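Local coordinates for protein HcgB (Methanococcus maripaludis, PDB 5D5P) that probably acts as a guanylyltransferase, attaching a guanylyl group to a pyridinol precursor during biosynthesis of the [Fe]-hydrogenase cofactor, at residues Lys35-Val40 against Ala95-Thr100. Sequence-based numbering, arbitrary orientation. Where two conformers were deposited one is given.
Sequences KSAKNV and ADLIIT
Asn39-Val40 and Leu97 form the starting end of two neighbouring parallel strands, 39-43 and 97-103, in the mixed sheet of HcgB. Ahead of the strands, the carboxylate of Asp96 reaches back to the loop that leads into strand 39-43. Its OD2 takes two backbone N-H groups: Lys38 N, 2.8 Å from Asp96 OD2, meets the anti lone pair, whereas Asn39 N, 3.1 Å from the same oxygen, comes from 46° above the carboxylate plane. With CG anti to the carbonyl carbon (chi1 -61°), CG lies beside Asp96 N, on the side of this loop. The other oxygen, OD1, accepts from a water that in turn accepts from Asn39 ND2, while Asn39 OD1 is hydrogen-bonded to Asn64 ND2 of strand 64-67, the neighbour on the other side of 39-43. Backbone pairing between the two segments starts at Asn39 O, 2.7 Å from its donor Asp96 N; Leu97 N, 3.3 Å from Asn39 O, adds a weak bond. Strand 39-43 is the middle one of three parallel strands, between 64-67 and 97-103, in the sheet of this Maf-clan protein. Val40 and Leu97, bridged at 4.8 Å between their CA atoms, put their side chains side by side on one face. There Leu97 CB meets Ala37 CB at 3.7 Å and Val40 CG2 at 4.0 Å. Val40 CG1, anti to its backbone N (chi1 177°), meets Ile99 CD1 at 4.2 Å; Ile99 also packs on Val53 and Ile57 of helix 47-57. On the opposite face, Ile98 packs against Ala89 and Val90 of helix 81-92.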
ATOM      1  N   LYS A  35       2.400  -9.965  18.021  1.00 25.89           N
ATOM      2  CA  LYS A  35       3.268 -10.621  19.006  1.00 31.04           C
ATOM      3  C   LYS A  35       2.698 -11.958  19.481  1.00 33.35           C
ATOM      4  O   LYS A  35       3.449 -12.832  19.893  1.00 34.58           O
ATOM      5  CB  LYS A  35       3.535  -9.681  20.180  1.00 34.87           C
ATOM      6  CG  LYS A  35       4.390  -8.483  19.790  1.00 38.20           C
ATOM      7  CD  LYS A  35       4.535  -7.505  20.946  1.00 44.48           C
ATOM      8  CE  LYS A  35       5.566  -6.422  20.659  1.00 48.97           C
ATOM      9  NZ  LYS A  35       5.422  -5.249  21.590  1.00 51.00           N
ATOM     10  N   SER A  36       1.375 -12.120  19.419  1.00 33.76           N
ATOM     11  CA  SER A  36       0.761 -13.331  19.955  0.66 34.82           C
ATOM     12  C   SER A  36       0.587 -14.409  18.891  1.00 32.37           C
ATOM     13  O   SER A  36       0.117 -15.507  19.194  1.00 37.09           O
ATOM     14  CB  SER A  36      -0.590 -13.018  20.599  0.66 35.85           C
ATOM     15  OG  SER A  36      -1.587 -12.799  19.617  0.66 32.54           O
ATOM     16  N   ALA A  37       0.971 -14.102  17.657  1.00 31.95           N
ATOM     17  CA  ALA A  37       0.825 -15.059  16.570  1.00 30.18           C
ATOM     18  C   ALA A  37       1.569 -16.360  16.872  1.00 33.95           C
ATOM     19  O   ALA A  37       2.737 -16.326  17.288  1.00 32.83           O
ATOM     20  CB  ALA A  37       1.327 -14.438  15.264  1.00 25.98           C
ATOM     21  N   LYS A  38       0.897 -17.493  16.661  1.00 32.01           N
ATOM     22  CA  LYS A  38       1.507 -18.797  16.921  1.00 36.39           C
ATOM     23  C   LYS A  38       1.974 -19.483  15.655  1.00 37.02           C
ATOM     24  O   LYS A  38       2.851 -20.346  15.704  1.00 37.16           O
ATOM     25  CB  LYS A  38       0.555 -19.695  17.705  1.00 40.47           C
ATOM     26  CG  LYS A  38       0.136 -19.030  18.995  1.00 46.10           C
ATOM     27  CD  LYS A  38       1.368 -18.588  19.777  1.00 51.87           C
ATOM     28  CE  LYS A  38       1.005 -17.946  21.113  1.00 57.41           C
ATOM     29  NZ  LYS A  38       2.223 -17.635  21.908  1.00 62.58           N
ATOM     30  N   ASN A  39       1.363 -19.118  14.530  1.00 33.79           N
ATOM     31  CA  ASN A  39       1.719 -19.713  13.258  1.00 33.65           C
ATOM     32  C   ASN A  39       1.753 -18.596  12.239  1.00 32.43           C
ATOM     33  O   ASN A  39       0.734 -17.957  11.936  1.00 32.63           O
ATOM     34  CB  ASN A  39       0.718 -20.804  12.872  1.00 38.97           C
ATOM     35  CG  ASN A  39       0.857 -22.030  13.730  1.00 45.59           C
ATOM     36  OD1 ASN A  39       1.805 -22.797  13.585  1.00 47.69           O
ATOM     37  ND2 ASN A  39      -0.089 -22.227  14.638  1.00 49.65           N
ATOM     38  N   VAL A  40       2.944 -18.369  11.698  1.00 25.02           N
ATOM     39  CA  VAL A  40       3.155 -17.271  10.769  1.00 24.57           C
ATOM     40  C   VAL A  40       3.506 -17.838   9.422  1.00 25.62           C
ATOM     41  O   VAL A  40       4.395 -18.669   9.334  1.00 25.79           O
ATOM     42  CB  VAL A  40       4.291 -16.347  11.257  1.00 27.22           C
ATOM     43  CG1 VAL A  40       4.562 -15.241  10.249  1.00 25.09           C
ATOM     44  CG2 VAL A  40       3.952 -15.741  12.629  1.00 31.16           C
ATOM     45  N   ALA A  95      -2.852 -19.972   9.186  1.00 34.07           N
ATOM     46  CA  ALA A  95      -1.876 -19.038   9.761  1.00 31.40           C
ATOM     47  C   ALA A  95      -2.586 -17.962  10.576  1.00 31.01           C
ATOM     48  O   ALA A  95      -3.684 -17.540  10.207  1.00 30.57           O
ATOM     49  CB  ALA A  95      -1.034 -18.397   8.650  1.00 26.87           C
ATOM     50  N   ASP A  96      -1.959 -17.532  11.676  1.00 28.85           N
ATOM     51  CA  ASP A  96      -2.436 -16.428  12.525  1.00 31.38           C
ATOM     52  C   ASP A  96      -1.992 -15.083  11.976  1.00 28.87           C
ATOM     53  O   ASP A  96      -2.579 -14.029  12.263  1.00 30.73           O
ATOM     54  CB  ASP A  96      -1.874 -16.526  13.946  1.00 37.39           C
ATOM     55  CG  ASP A  96      -2.278 -17.779  14.645  1.00 48.43           C
ATOM     56  OD1 ASP A  96      -3.415 -18.241  14.411  1.00 53.82           O
ATOM     57  OD2 ASP A  96      -1.466 -18.286  15.447  1.00 48.94           O
ATOM     58  N   LEU A  97      -0.909 -15.127  11.223  1.00 23.68           N
ATOM     59  CA  LEU A  97      -0.285 -13.911  10.717  1.00 22.98           C
ATOM     60  C   LEU A  97       0.324 -14.242   9.363  1.00 18.69           C
ATOM     61  O   LEU A  97       0.925 -15.303   9.210  1.00 21.95           O
ATOM     62  CB  LEU A  97       0.789 -13.411  11.703  1.00 25.20           C
ATOM     63  CG  LEU A  97       1.173 -11.931  11.608  1.00 24.78           C
ATOM     64  CD1 LEU A  97       0.031 -11.018  12.114  1.00 24.38           C
ATOM     65  CD2 LEU A  97       2.491 -11.667  12.343  1.00 24.88           C
ATOM     66  N   ILE A  98       0.138 -13.356   8.395  1.00 17.89           N
ATOM     67  CA  ILE A  98       0.662 -13.559   7.048  1.00 19.42           C
ATOM     68  C   ILE A  98       1.551 -12.372   6.687  1.00 20.02           C
ATOM     69  O   ILE A  98       1.151 -11.222   6.828  1.00 22.21           O
ATOM     70  CB  ILE A  98      -0.462 -13.681   5.995  1.00 21.85           C
ATOM     71  CG1 ILE A  98      -1.227 -14.991   6.169  1.00 24.35           C
ATOM     72  CG2 ILE A  98       0.120 -13.640   4.558  1.00 21.64           C
ATOM     73  CD1 ILE A  98      -2.225 -14.983   7.335  1.00 25.37           C
ATOM     74  N   ILE A  99       2.764 -12.661   6.235  1.00 19.57           N
ATOM     75  CA  ILE A  99       3.617 -11.598   5.720  1.00 19.35           C
ATOM     76  C   ILE A  99       3.774 -11.808   4.243  1.00 20.30           C
ATOM     77  O   ILE A  99       4.137 -12.902   3.807  1.00 20.55           O
ATOM     78  CB  ILE A  99       4.995 -11.571   6.403  1.00 24.90           C
ATOM     79  CG1 ILE A  99       4.780 -11.378   7.900  1.00 29.98           C
ATOM     80  CG2 ILE A  99       5.843 -10.427   5.772  1.00 19.88           C
ATOM     81  CD1 ILE A  99       5.978 -11.607   8.677  1.00 38.90           C
ATOM     82  N   THR A 100       3.403 -10.798   3.469  1.00 17.20           N
ATOM     83  CA  THR A 100       3.424 -10.935   2.017  1.00 22.10           C
ATOM     84  C   THR A 100       4.163  -9.791   1.381  1.00 21.92           C
ATOM     85  O   THR A 100       4.198  -8.689   1.916  1.00 19.52           O
ATOM     86  CB  THR A 100       1.975 -10.990   1.448  1.00 23.82           C
ATOM     87  OG1 THR A 100       2.032 -11.094   0.028  1.00 23.38           O
ATOM     88  CG2 THR A 100       1.188  -9.720   1.824  1.00 24.25           C
TER
HETATM   89  O   HOH W   1      -2.952 -21.058  13.576  1.00 55.29           O